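PDB 1E9R: conjugal transfer protein TRWB from Escherichia coli, which probably acts as an ATP-driven hexameric motor that couples the DNA to the secretion channel during bacterial conjugation, with a ring resembling ring helicases and F1-ATPase. Local coordinates for residues L258-V263 and A289-L294; S133-G138 and S215-E220; V85-N90 and I245-D250; R280-I285 and G308-A313; T268-L273 and A298-K303. All blocks are in the same frame, centred on the assembly; numbering follows the deposited sequence.

Contact 1 (L258-V263 and A289-L294)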
# COMPACT_ATOMS: atom_id res chain seq x y z
N LEU B 258 5.14 -31.97 -1.00
CA LEU B 258 4.58 -33.31 -1.19
C LEU B 258 3.29 -33.46 -0.40
O LEU B 258 2.27 -33.90 -0.95
CB LEU B 258 5.55 -34.40 -0.73
CG LEU B 258 5.54 -35.70 -1.56
CD1 LEU B 258 6.07 -36.85 -0.73
CD2 LEU B 258 4.13 -36.00 -2.04
N ILE B 259 3.33 -33.11 0.88
CA ILE B 259 2.17 -33.20 1.76
C ILE B 259 1.08 -32.29 1.19
O ILE B 259 -0.09 -32.69 1.10
CB ILE B 259 2.54 -32.78 3.21
CG1 ILE B 259 3.57 -33.75 3.78
CG2 ILE B 259 1.32 -32.81 4.09
CD1 ILE B 259 4.36 -33.19 4.98
N SER B 260 1.45 -31.07 0.80
CA SER B 260 0.49 -30.15 0.20
C SER B 260 -0.12 -30.81 -1.04
O SER B 260 -1.30 -30.69 -1.30
CB SER B 260 1.17 -28.83 -0.22
OG SER B 260 1.67 -28.15 0.91
N ALA B 261 0.70 -31.51 -1.81
CA ALA B 261 0.20 -32.18 -2.99
C ALA B 261 -0.87 -33.20 -2.61
O ALA B 261 -1.93 -33.27 -3.23
CB ALA B 261 1.33 -32.88 -3.73
N TRP B 262 -0.58 -34.01 -1.60
CA TRP B 262 -1.53 -35.03 -1.19
C TRP B 262 -2.84 -34.42 -0.73
O TRP B 262 -3.92 -34.81 -1.19
CB TRP B 262 -0.94 -35.93 -0.10
CG TRP B 262 0.09 -36.90 -0.62
CD1 TRP B 262 0.12 -37.49 -1.85
CD2 TRP B 262 1.24 -37.39 0.09
NE1 TRP B 262 1.22 -38.31 -1.96
CE2 TRP B 262 1.92 -38.27 -0.78
CE3 TRP B 262 1.76 -37.18 1.37
CZ2 TRP B 262 3.10 -38.93 -0.41
CZ3 TRP B 262 2.94 -37.84 1.74
CH2 TRP B 262 3.59 -38.70 0.85
N VAL B 263 -2.75 -33.45 0.18
CA VAL B 263 -3.95 -32.80 0.67
C VAL B 263 -4.80 -32.27 -0.49
O VAL B 263 -6.03 -32.43 -0.50
CB VAL B 263 -3.61 -31.64 1.61
CG1 VAL B 263 -4.86 -30.87 1.97
CG2 VAL B 263 -2.93 -32.18 2.86
N ALA B 289 -1.95 -23.14 7.76
CA ALA B 289 -0.92 -22.25 7.23
C ALA B 289 0.48 -22.87 7.04
O ALA B 289 1.40 -22.18 6.61
CB ALA B 289 -0.83 -20.99 8.09
N SER B 290 0.64 -24.15 7.36
CA SER B 290 1.92 -24.84 7.20
C SER B 290 2.01 -25.49 5.84
O SER B 290 3.10 -25.84 5.39
CB SER B 290 2.11 -25.92 8.26
OG SER B 290 2.51 -25.34 9.48
N LEU B 291 0.86 -25.66 5.21
CA LEU B 291 0.81 -26.25 3.88
C LEU B 291 1.01 -25.11 2.89
O LEU B 291 1.04 -23.95 3.28
CB LEU B 291 -0.56 -26.90 3.64
CG LEU B 291 -0.97 -28.08 4.54
CD1 LEU B 291 -2.34 -28.56 4.14
CD2 LEU B 291 0.02 -29.21 4.40
N GLU B 292 1.18 -25.43 1.61
CA GLU B 292 1.35 -24.38 0.61
C GLU B 292 -0.03 -23.80 0.29
O GLU B 292 -1.05 -24.24 0.85
CB GLU B 292 1.99 -24.92 -0.68
CG GLU B 292 3.41 -25.45 -0.50
CD GLU B 292 4.36 -25.01 -1.62
OE1 GLU B 292 4.01 -24.10 -2.40
OE2 GLU B 292 5.48 -25.57 -1.70
N LYS B 293 -0.07 -22.81 -0.59
CA LYS B 293 -1.34 -22.22 -0.98
C LYS B 293 -2.04 -23.24 -1.88
O LYS B 293 -1.77 -23.31 -3.08
CB LYS B 293 -1.09 -20.91 -1.73
CG LYS B 293 -2.33 -20.22 -2.21
CD LYS B 293 -2.00 -18.86 -2.78
CE LYS B 293 -3.25 -18.15 -3.26
NZ LYS B 293 -2.93 -16.73 -3.60
N LEU B 294 -2.93 -24.03 -1.30
CA LEU B 294 -3.65 -25.07 -2.04
C LEU B 294 -4.60 -24.53 -3.10
O LEU B 294 -5.32 -23.57 -2.88
CB LEU B 294 -4.41 -25.98 -1.07
CG LEU B 294 -3.53 -26.55 0.05
CD1 LEU B 294 -4.36 -27.46 0.92
CD2 LEU B 294 -2.36 -27.31 -0.54
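Ser260 is the point at which helix 252-269 takes hold of the loop 289-294. Its OG accepts the backbone N-H of Glu292, with Glu292 N to Ser260 OG at 2.9 Å and an N-H...O angle of 166°, so the bond is nearly straight. The same hydroxyl is hydrogen-bonded to Arg256 O one turn back. The torsion allows both, because OG lies anti to the carbonyl carbon and beside the backbone N (chi1 -64°). A serine is short enough to let the loop backbone come close and polar enough to satisfy an amide that belongs to no helix or strand.

The tight part of the contact is apolar and buried. Leu291 splits its methyls: CD2 meets Ile259 CG2 at 3.8 Å, crossing at about a right angle, while CD1 lies obliquely against Val263 CG2 at 3.9 Å. Leu294 drops CD1 onto Val263 CG1 at 3.6 Å and sets CD2 3.6 Å from Ser260 O.

The looser side belongs to Glu292 and Lys293, both partly exposed. Glu292 touches with its stem alone, CG standing 3.5 Å from Ser260 OG, and a bend at chi2 takes its carboxylate to a salt bridge with Lys217. Lys293 points away and bonds to Tyr325 O. Toward the sheet, Ile259 and Trp262 rest on Ile245 of strand 243-247, and Leu258 packs on helix 219-223.

Contact 2 (S133-G138 and S215-E220)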
# COMPACT_ATOMS: atom_id res chain seq x y z
N SER B 133 -1.84 -29.69 -8.13
CA SER B 133 -1.60 -30.28 -6.80
C SER B 133 -0.11 -30.39 -6.52
O SER B 133 0.34 -30.14 -5.41
CB SER B 133 -2.22 -31.67 -6.71
OG SER B 133 -3.63 -31.62 -6.87
N VAL B 134 0.63 -30.79 -7.55
CA VAL B 134 2.08 -30.95 -7.44
C VAL B 134 2.75 -29.58 -7.32
O VAL B 134 3.67 -29.40 -6.53
CB VAL B 134 2.64 -31.67 -8.69
CG1 VAL B 134 4.16 -31.74 -8.63
CG2 VAL B 134 2.04 -33.07 -8.79
N VAL B 135 2.28 -28.63 -8.11
CA VAL B 135 2.80 -27.27 -8.11
C VAL B 135 1.73 -26.31 -7.55
O VAL B 135 0.96 -25.69 -8.31
CB VAL B 135 3.19 -26.84 -9.54
CG1 VAL B 135 3.85 -25.47 -9.52
CG2 VAL B 135 4.11 -27.88 -10.16
N PRO B 136 1.66 -26.17 -6.22
CA PRO B 136 0.65 -25.27 -5.65
C PRO B 136 0.76 -23.83 -6.13
O PRO B 136 1.74 -23.43 -6.78
CB PRO B 136 0.84 -25.43 -4.14
CG PRO B 136 2.24 -25.89 -4.00
CD PRO B 136 2.43 -26.84 -5.16
N ARG B 137 -0.27 -23.04 -5.82
CA ARG B 137 -0.33 -21.65 -6.24
C ARG B 137 0.83 -20.83 -5.71
O ARG B 137 1.29 -21.03 -4.58
CB ARG B 137 -1.64 -21.03 -5.76
CG ARG B 137 -2.87 -21.65 -6.35
CD ARG B 137 -2.92 -21.46 -7.84
NE ARG B 137 -4.18 -21.98 -8.37
CZ ARG B 137 -4.49 -22.05 -9.65
NH1 ARG B 137 -3.64 -21.62 -10.58
NH2 ARG B 137 -5.66 -22.55 -10.02
N GLY B 138 1.30 -19.90 -6.53
CA GLY B 138 2.41 -19.08 -6.11
C GLY B 138 2.01 -18.10 -5.01
O GLY B 138 0.87 -17.60 -4.99
N SER B 215 12.19 -27.88 -9.97
CA SER B 215 13.36 -28.31 -9.22
C SER B 215 13.03 -28.22 -7.73
O SER B 215 13.58 -28.98 -6.92
CB SER B 215 14.57 -27.42 -9.56
OG SER B 215 15.00 -26.69 -8.42
N ASP B 216 12.14 -27.31 -7.36
CA ASP B 216 11.75 -27.13 -5.97
C ASP B 216 10.65 -28.06 -5.54
O ASP B 216 10.66 -28.55 -4.41
CB ASP B 216 11.28 -25.69 -5.71
CG ASP B 216 12.40 -24.66 -5.84
OD1 ASP B 216 13.55 -24.97 -5.45
OD2 ASP B 216 12.13 -23.53 -6.32
N LYS B 217 9.70 -28.32 -6.43
CA LYS B 217 8.57 -29.17 -6.09
C LYS B 217 8.73 -30.68 -6.22
O LYS B 217 8.30 -31.43 -5.34
CB LYS B 217 7.33 -28.74 -6.90
CG LYS B 217 7.02 -27.27 -6.83
CD LYS B 217 6.89 -26.79 -5.40
CE LYS B 217 6.85 -25.28 -5.34
NZ LYS B 217 6.94 -24.79 -3.94
N LEU B 218 9.37 -31.12 -7.29
CA LEU B 218 9.52 -32.54 -7.56
C LEU B 218 10.40 -33.45 -6.70
O LEU B 218 10.06 -34.61 -6.49
CB LEU B 218 9.91 -32.73 -9.02
CG LEU B 218 8.85 -32.27 -10.01
CD1 LEU B 218 9.32 -32.51 -11.44
CD2 LEU B 218 7.57 -33.03 -9.74
N PRO B 219 11.54 -32.94 -6.19
CA PRO B 219 12.43 -33.78 -5.37
C PRO B 219 11.80 -34.93 -4.55
O PRO B 219 12.03 -36.11 -4.86
CB PRO B 219 13.14 -32.75 -4.50
CG PRO B 219 13.33 -31.61 -5.48
CD PRO B 219 11.97 -31.53 -6.16
N GLU B 220 11.01 -34.61 -3.52
CA GLU B 220 10.39 -35.64 -2.69
C GLU B 220 9.45 -36.58 -3.45
O GLU B 220 9.19 -37.70 -3.00
CB GLU B 220 9.64 -34.98 -1.54
CG GLU B 220 10.53 -34.22 -0.58
CD GLU B 220 11.70 -35.05 -0.07
OE1 GLU B 220 11.49 -36.23 0.29
OE2 GLU B 220 12.83 -34.52 -0.01
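Lys217, on helix 201-217, lies along the chain just where it leaves helix 126-134. Its CB sits 3.7 Å from the carbonyl oxygen Val134 O, and CG is still 4.0 Å from Val134 O. CG also faces the backbone of Val135, the first residue to leave helical angles, with Lys217 CG to Val135 CA at 4.4 Å. Two like-signed turns, chi1 -51° and chi2 -54°, fold the chain over so that it runs past the proline, where Lys217 CD lies 4.5 Å from Pro136 CD. Beyond CD the chain is extended, and NZ ends in its salt bridge with Glu292. Lysine suits this place because its methylenes can lie against apolar groups while the ammonium reaches a distant carboxylate.

The more deeply buried part is a small apolar touch, in which Val134 CG1 (anti to the backbone N) meets Leu218 CD2 at 3.8 Å, crossing obliquely. Leu218 also rests on Met169 and Phe173 of helix 169-178, and Val134 on Leu154 of helix 141-163. Pro136, having no N-H to give, fits a chain that has already stopped being helical. The exit from helix 126-134 thus meets the region where helix 201-217 gives way to helix 219-223, and between them lie mostly helices and no strand, as expected of the all-alpha domain that coupling proteins of this type insert into their nucleotide-binding domain.

Contact 3 (V85-N90 and I245-D250)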
# COMPACT_ATOMS: atom_id res chain seq x y z
N VAL B 85 -9.14 -38.69 6.53
CA VAL B 85 -7.77 -38.49 6.09
C VAL B 85 -7.20 -37.55 7.14
O VAL B 85 -7.82 -36.53 7.46
CB VAL B 85 -7.69 -37.82 4.71
CG1 VAL B 85 -6.25 -37.53 4.36
CG2 VAL B 85 -8.32 -38.70 3.67
N ILE B 86 -6.04 -37.88 7.69
CA ILE B 86 -5.45 -37.05 8.72
C ILE B 86 -4.03 -36.59 8.40
O ILE B 86 -3.15 -37.41 8.10
CB ILE B 86 -5.40 -37.82 10.07
CG1 ILE B 86 -6.81 -38.27 10.45
CG2 ILE B 86 -4.81 -36.94 11.15
CD1 ILE B 86 -6.85 -39.19 11.67
N VAL B 87 -3.82 -35.28 8.43
CA VAL B 87 -2.50 -34.70 8.21
C VAL B 87 -1.94 -34.87 9.61
O VAL B 87 -2.23 -34.09 10.53
CB VAL B 87 -2.60 -33.22 7.79
CG1 VAL B 87 -1.22 -32.61 7.66
CG2 VAL B 87 -3.33 -33.13 6.45
N ASP B 88 -1.15 -35.92 9.76
CA ASP B 88 -0.62 -36.33 11.05
C ASP B 88 0.87 -36.14 11.31
O ASP B 88 1.68 -37.00 10.98
CB ASP B 88 -1.04 -37.79 11.26
CG ASP B 88 -0.73 -38.31 12.63
OD1 ASP B 88 -0.77 -37.54 13.62
OD2 ASP B 88 -0.46 -39.52 12.70
N PRO B 89 1.24 -35.02 11.93
CA PRO B 89 2.63 -34.72 12.25
C PRO B 89 3.21 -35.73 13.23
O PRO B 89 2.61 -35.99 14.27
CB PRO B 89 2.54 -33.34 12.88
CG PRO B 89 1.30 -32.76 12.26
CD PRO B 89 0.36 -33.90 12.28
N ASN B 90 4.36 -36.30 12.90
CA ASN B 90 5.01 -37.27 13.76
C ASN B 90 4.21 -38.54 13.99
O ASN B 90 4.46 -39.27 14.95
CB ASN B 90 5.33 -36.64 15.11
CG ASN B 90 6.25 -35.47 15.00
OD1 ASN B 90 7.32 -35.57 14.41
ND2 ASN B 90 5.84 -34.34 15.55
N ILE B 245 -1.31 -39.11 6.81
CA ILE B 245 -0.20 -38.47 6.13
C ILE B 245 0.73 -38.00 7.24
O ILE B 245 0.48 -36.98 7.89
CB ILE B 245 -0.68 -37.26 5.29
CG1 ILE B 245 -1.57 -37.77 4.15
CG2 ILE B 245 0.53 -36.50 4.74
CD1 ILE B 245 -2.20 -36.67 3.33
N THR B 246 1.79 -38.75 7.45
CA THR B 246 2.73 -38.46 8.51
C THR B 246 4.08 -37.99 7.99
O THR B 246 4.35 -38.05 6.79
CB THR B 246 2.99 -39.71 9.36
OG1 THR B 246 3.64 -40.70 8.55
CG2 THR B 246 1.67 -40.29 9.89
N TRP B 247 4.92 -37.52 8.91
CA TRP B 247 6.26 -37.06 8.59
C TRP B 247 6.94 -36.67 9.89
O TRP B 247 6.27 -36.23 10.83
CB TRP B 247 6.21 -35.86 7.63
CG TRP B 247 5.72 -34.59 8.24
CD1 TRP B 247 6.47 -33.62 8.84
CD2 TRP B 247 4.36 -34.15 8.34
NE1 TRP B 247 5.67 -32.61 9.31
CE2 TRP B 247 4.36 -32.92 9.02
CE3 TRP B 247 3.13 -34.69 7.93
CZ2 TRP B 247 3.19 -32.21 9.30
CZ3 TRP B 247 1.97 -33.98 8.21
CH2 TRP B 247 2.01 -32.76 8.88
N ARG B 248 8.25 -36.87 9.98
CA ARG B 248 8.97 -36.49 11.19
C ARG B 248 9.20 -35.00 11.03
O ARG B 248 9.65 -34.54 9.98
CB ARG B 248 10.27 -37.29 11.31
CG ARG B 248 10.10 -38.55 12.17
CD ARG B 248 11.26 -39.53 12.06
NE ARG B 248 12.55 -38.89 11.84
CZ ARG B 248 13.20 -38.12 12.72
NH1 ARG B 248 12.67 -37.87 13.92
NH2 ARG B 248 14.38 -37.59 12.39
N GLU B 249 8.88 -34.23 12.07
CA GLU B 249 8.99 -32.79 11.97
C GLU B 249 10.31 -32.13 11.60
O GLU B 249 10.30 -30.99 11.13
CB GLU B 249 8.43 -32.12 13.22
CG GLU B 249 9.05 -32.53 14.53
CD GLU B 249 8.34 -31.87 15.70
OE1 GLU B 249 7.33 -31.16 15.46
OE2 GLU B 249 8.79 -32.05 16.86
N ASP B 250 11.44 -32.80 11.79
CA ASP B 250 12.69 -32.16 11.40
C ASP B 250 12.76 -32.12 9.87
O ASP B 250 13.67 -31.52 9.29
CB ASP B 250 13.91 -32.90 11.98
CG ASP B 250 13.96 -34.36 11.58
OD1 ASP B 250 12.96 -34.89 11.06
OD2 ASP B 250 15.02 -34.99 11.80
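Two backbone bonds join the strands in parallel: Ile245 N gives to Ile86 O at 2.8 Å, nearly along the C=O axis, and Ile245 O takes Asp88 N at 2.7 Å from above the carbonyl plane. Further along, Asn90 N gives to Trp247 O at 2.8 Å, in the carbonyl plane.

Over this end lies the Trp247 ring. Its CG occupies the crowded position between backbone N and carbonyl carbon (chi1 71°), which lays one face over Pro89, whose CA makes a CH-pi contact 3.9 Å from the centroid of the six-membered ring. Val87 CG1 comes to the ring's edge, 3.5 Å from Trp247 CH2. Proline's compact apolar ring suits this place, with Pro89 CG 3.5 Å from Trp247 CH2.

Asn90 CG lies beside its backbone N, and OD1 accepts Glu249 N at 3.1 Å from above the amide plane. Its positive backbone angles (phi 62°, psi 19°) are ones asparagine tolerates well. An alanine here would lose the OD1 bond to Glu249 N and would probably leave the 3-10 turn less firmly placed.

In the second shell, Asp88 is fixed by the N-H groups of Met93 and Leu94, and Thr246 OG1 by Asn106 ND2. Leu255 and Ile259 of helix 252-269 touch Trp247. Carboxyl ends of parallel strands meet here, consistent with the RecA-like sheet of P-loop NTPases, and Pro89 lies near, without touching, a probable Walker A loop.

Contact 4 (R280-I285 and G308-A313)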
# COMPACT_ATOMS: atom_id res chain seq x y z
N ARG B 280 -19.49 -40.26 4.41
CA ARG B 280 -18.98 -39.28 5.37
C ARG B 280 -17.45 -39.40 5.40
O ARG B 280 -16.91 -40.42 5.85
CB ARG B 280 -19.51 -39.53 6.78
CG ARG B 280 -20.98 -39.24 7.00
CD ARG B 280 -21.19 -38.89 8.47
NE ARG B 280 -21.86 -39.90 9.28
CZ ARG B 280 -21.58 -41.20 9.31
NH1 ARG B 280 -20.64 -41.71 8.52
NH2 ARG B 280 -22.26 -42.01 10.11
N LEU B 281 -16.76 -38.36 4.93
CA LEU B 281 -15.30 -38.36 4.90
C LEU B 281 -14.71 -37.12 5.57
O LEU B 281 -14.99 -35.99 5.18
CB LEU B 281 -14.81 -38.43 3.45
CG LEU B 281 -13.41 -38.97 3.12
CD1 LEU B 281 -12.73 -38.02 2.14
CD2 LEU B 281 -12.55 -39.11 4.36
N TRP B 282 -13.87 -37.35 6.58
CA TRP B 282 -13.24 -36.25 7.30
C TRP B 282 -11.85 -35.93 6.76
O TRP B 282 -11.15 -36.82 6.27
CB TRP B 282 -13.11 -36.56 8.80
CG TRP B 282 -14.42 -36.68 9.51
CD1 TRP B 282 -15.25 -37.76 9.51
CD2 TRP B 282 -15.07 -35.67 10.30
NE1 TRP B 282 -16.38 -37.48 10.25
CE2 TRP B 282 -16.30 -36.21 10.74
CE3 TRP B 282 -14.73 -34.36 10.66
CZ2 TRP B 282 -17.19 -35.48 11.53
CZ3 TRP B 282 -15.63 -33.63 11.45
CH2 TRP B 282 -16.84 -34.20 11.88
N LEU B 283 -11.47 -34.66 6.86
CA LEU B 283 -10.15 -34.21 6.45
C LEU B 283 -9.65 -33.38 7.62
O LEU B 283 -10.16 -32.30 7.89
CB LEU B 283 -10.23 -33.32 5.20
CG LEU B 283 -8.99 -33.27 4.29
CD1 LEU B 283 -8.93 -31.90 3.61
CD2 LEU B 283 -7.70 -33.52 5.08
N PHE B 284 -8.66 -33.91 8.32
CA PHE B 284 -8.08 -33.22 9.46
C PHE B 284 -6.76 -32.59 9.07
O PHE B 284 -5.84 -33.30 8.68
CB PHE B 284 -7.85 -34.20 10.61
CG PHE B 284 -9.10 -34.55 11.35
CD1 PHE B 284 -9.96 -35.53 10.85
CD2 PHE B 284 -9.45 -33.87 12.52
CE1 PHE B 284 -11.15 -35.82 11.51
CE2 PHE B 284 -10.64 -34.15 13.19
CZ PHE B 284 -11.49 -35.13 12.68
N ILE B 285 -6.68 -31.26 9.18
CA ILE B 285 -5.46 -30.52 8.86
C ILE B 285 -4.94 -29.90 10.15
O ILE B 285 -5.53 -28.95 10.65
CB ILE B 285 -5.73 -29.40 7.86
CG1 ILE B 285 -6.37 -29.97 6.60
CG2 ILE B 285 -4.43 -28.66 7.53
CD1 ILE B 285 -6.72 -28.94 5.56
N GLY B 308 -19.89 -35.46 1.08
CA GLY B 308 -19.85 -35.76 2.50
C GLY B 308 -18.53 -35.38 3.13
O GLY B 308 -18.10 -36.00 4.09
N LEU B 309 -17.90 -34.35 2.58
CA LEU B 309 -16.62 -33.86 3.07
C LEU B 309 -16.80 -32.99 4.29
O LEU B 309 -17.61 -32.05 4.29
CB LEU B 309 -15.91 -33.06 1.98
CG LEU B 309 -14.38 -32.86 2.00
CD1 LEU B 309 -14.08 -31.37 2.02
CD2 LEU B 309 -13.75 -33.58 3.18
N ARG B 310 -16.05 -33.32 5.34
CA ARG B 310 -16.08 -32.61 6.60
C ARG B 310 -14.64 -32.26 6.93
O ARG B 310 -13.84 -33.15 7.21
CB ARG B 310 -16.65 -33.51 7.70
CG ARG B 310 -18.07 -33.95 7.44
CD ARG B 310 -18.36 -35.29 8.10
NE ARG B 310 -19.78 -35.49 8.36
CZ ARG B 310 -20.72 -35.60 7.42
NH1 ARG B 310 -20.39 -35.55 6.13
NH2 ARG B 310 -21.98 -35.78 7.79
N VAL B 311 -14.32 -30.97 6.89
CA VAL B 311 -12.96 -30.53 7.18
C VAL B 311 -12.80 -29.87 8.55
O VAL B 311 -13.63 -29.07 8.97
CB VAL B 311 -12.46 -29.53 6.10
CG1 VAL B 311 -10.99 -29.16 6.36
CG2 VAL B 311 -12.64 -30.14 4.71
N VAL B 312 -11.72 -30.23 9.24
CA VAL B 312 -11.40 -29.67 10.54
C VAL B 312 -9.97 -29.21 10.39
O VAL B 312 -9.08 -30.01 10.14
CB VAL B 312 -11.49 -30.72 11.66
CG1 VAL B 312 -11.11 -30.09 12.99
CG2 VAL B 312 -12.90 -31.30 11.73
N ALA B 313 -9.75 -27.91 10.53
CA ALA B 313 -8.42 -27.36 10.37
C ALA B 313 -7.97 -26.53 11.55
O ALA B 313 -8.74 -25.73 12.08
CB ALA B 313 -8.35 -26.52 9.08
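Segments 281-285 and 309-313 run parallel in exact step, with axes 4.6 Å apart and 17° between their directions, and five backbone hydrogen bonds join them from Leu281 N to Gly308 O through to Ile285 N to Val312 O.

On the face bearing Trp282 and Arg310, the arginine lies extended over the indole: its CB stands 3.7 Å from the centroid of the Trp282 six-membered ring, and its CD packs 3.5 Å from Trp282 CE2. Val312 CG2 meets the same ring's edge, 3.6 Å from Trp282 CZ3. Arg310 NH1 bonds Gly308 O at 3.1 Å, giving that carbonyl two donors, and NE forms a salt bridge with Glu52. Arg280 CD covers one face of the guanidinium, 3.3 Å from Arg310 NH2. An alanine in place of Arg310 would lose the CD contact, the NH1 bond, the salt bridge and the face under Arg280 CD, and would probably leave Glu52 poorly matched. Gly308 adopts positive backbone angles at which a side chain would jam against the preceding carbonyl.

The other face, with Leu281, Leu283, Leu309 and Val311, is purely aliphatic. Helix 66-79 lies against Phe284 and Val312, helix 297-303 against Leu309 and Val311, and strand 83-89 pairs along the other edge of strand 281-285.

Contact 5 (T268-L273 and A298-K303)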
# COMPACT_ATOMS: atom_id res chain seq x y z
N THR B 268 -9.43 -32.25 -4.63
CA THR B 268 -9.95 -32.24 -6.00
C THR B 268 -10.70 -33.51 -6.31
O THR B 268 -11.72 -33.49 -7.00
CB THR B 268 -8.87 -32.18 -7.08
OG1 THR B 268 -7.74 -31.45 -6.59
CG2 THR B 268 -9.41 -31.49 -8.31
N SER B 269 -10.16 -34.62 -5.84
CA SER B 269 -10.72 -35.93 -6.10
C SER B 269 -12.13 -36.18 -5.58
O SER B 269 -12.92 -36.81 -6.28
CB SER B 269 -9.76 -37.01 -5.60
OG SER B 269 -8.56 -36.98 -6.37
N ILE B 270 -12.45 -35.71 -4.38
CA ILE B 270 -13.79 -35.94 -3.84
C ILE B 270 -14.87 -35.34 -4.74
O ILE B 270 -16.00 -35.81 -4.75
CB ILE B 270 -13.96 -35.33 -2.45
CG1 ILE B 270 -13.82 -33.82 -2.55
CG2 ILE B 270 -12.94 -35.94 -1.49
CD1 ILE B 270 -14.38 -33.10 -1.37
N LEU B 271 -14.51 -34.30 -5.49
CA LEU B 271 -15.44 -33.64 -6.39
C LEU B 271 -15.78 -34.53 -7.57
O LEU B 271 -16.70 -34.24 -8.34
CB LEU B 271 -14.83 -32.34 -6.91
CG LEU B 271 -15.14 -31.03 -6.20
CD1 LEU B 271 -15.12 -31.22 -4.71
CD2 LEU B 271 -14.14 -29.99 -6.65
N SER B 272 -15.03 -35.62 -7.70
CA SER B 272 -15.23 -36.56 -8.79
C SER B 272 -15.91 -37.84 -8.32
O SER B 272 -16.28 -38.69 -9.13
CB SER B 272 -13.90 -36.91 -9.46
OG SER B 272 -13.45 -35.88 -10.32
N LEU B 273 -16.06 -37.98 -7.00
CA LEU B 273 -16.68 -39.18 -6.43
C LEU B 273 -18.14 -39.30 -6.84
O LEU B 273 -18.86 -38.31 -6.90
CB LEU B 273 -16.60 -39.16 -4.91
CG LEU B 273 -15.22 -39.36 -4.30
CD1 LEU B 273 -15.32 -39.29 -2.80
CD2 LEU B 273 -14.66 -40.70 -4.73
N ALA B 298 -10.31 -24.50 -1.35
CA ALA B 298 -11.47 -23.61 -1.38
C ALA B 298 -12.71 -24.25 -1.98
O ALA B 298 -13.80 -24.17 -1.41
CB ALA B 298 -11.14 -22.34 -2.13
N ASP B 299 -12.57 -24.87 -3.15
CA ASP B 299 -13.71 -25.50 -3.78
C ASP B 299 -14.20 -26.70 -2.96
O ASP B 299 -15.40 -26.97 -2.89
CB ASP B 299 -13.35 -25.96 -5.19
CG ASP B 299 -12.97 -24.81 -6.08
OD1 ASP B 299 -13.74 -23.83 -6.16
OD2 ASP B 299 -11.88 -24.89 -6.70
N ALA B 300 -13.27 -27.40 -2.33
CA ALA B 300 -13.64 -28.56 -1.54
C ALA B 300 -14.45 -28.14 -0.33
O ALA B 300 -15.35 -28.87 0.08
CB ALA B 300 -12.39 -29.32 -1.10
N LEU B 301 -14.14 -26.99 0.25
CA LEU B 301 -14.86 -26.49 1.43
C LEU B 301 -16.24 -25.97 1.07
O LEU B 301 -17.14 -25.95 1.89
CB LEU B 301 -14.08 -25.36 2.08
CG LEU B 301 -12.79 -25.80 2.75
CD1 LEU B 301 -11.95 -24.59 3.14
CD2 LEU B 301 -13.14 -26.63 3.97
N THR B 302 -16.38 -25.59 -0.19
CA THR B 302 -17.60 -25.01 -0.70
C THR B 302 -18.50 -25.94 -1.50
O THR B 302 -19.72 -25.82 -1.45
CB THR B 302 -17.22 -23.82 -1.57
OG1 THR B 302 -16.86 -22.73 -0.72
CG2 THR B 302 -18.34 -23.43 -2.52
N LYS B 303 -17.91 -26.89 -2.22
CA LYS B 303 -18.68 -27.77 -3.07
C LYS B 303 -18.60 -29.24 -2.71
O LYS B 303 -19.00 -30.09 -3.51
CB LYS B 303 -18.20 -27.59 -4.51
CG LYS B 303 -17.95 -26.14 -4.88
CD LYS B 303 -17.37 -26.02 -6.27
CE LYS B 303 -17.21 -24.55 -6.65
NZ LYS B 303 -16.70 -24.40 -8.05
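Thr268 OG1 is gripped by two hydrogen bonds, one with Asp264 O a turn back in its own helix and one with Ser296 OG. The hydroxyl therefore ties helix 252-269 to the residue just ahead of helix 297-303.

The meeting itself is mostly apolar and rather loose. Leu271 reaches across with both methyls: CD1 lies 4.2 Å from Lys303 O and 4.4 Å from Ala300 CA, while CD2 is 4.4 Å from Asp299 CB. Ile270 adds its CD1, 4.3 Å from Ala300 CB. Alanine suits this place because its single methyl lets branched side chains approach the helix backbone. Within helix 297-303, Lys303 NZ swings back to Asp299 OD1 at 3.6 Å, a salt bridge one turn apart, and Lys303 N gives a short backbone bond, 2.6 Å, to Asp299 O.

The outer side belongs to the ring. Ser272 OG bonds Asp250 OD2 of a neighbouring subunit, and Lys303 packs on Glu249 of that subunit. On the inner side, Ile270 and Ala300 both touch Leu309 of strand 309-315. Segment 268-273 and helix 297-303, packed against the parallel core of the sheet beside a subunit boundary, are consistent with the RecA-like architecture of hexameric ring motors.

In the fold
From the N terminus, contact 3 opens first, at 85-90, and closes only at 245-250. The long excursion between its strands contains contact 2, 133-138 with 215-220, which closes its own largely helical loop. Then the chain enters helix 252-269 and three contacts interlock: contacts 1, 5 and 4 open in that order at 258-263, 268-273 and 280-285, and close in the same order at 289-294, 298-303 and 308-313, so each crosses the other two. Contacts 3 and 4 build neighbouring parts of one sheet, contact 1 binds helix 252-269 to the loop after strand 281-285, contact 5 sets 268-273 beside helix 297-303, and a salt bridge joins contact 2 to contact 1.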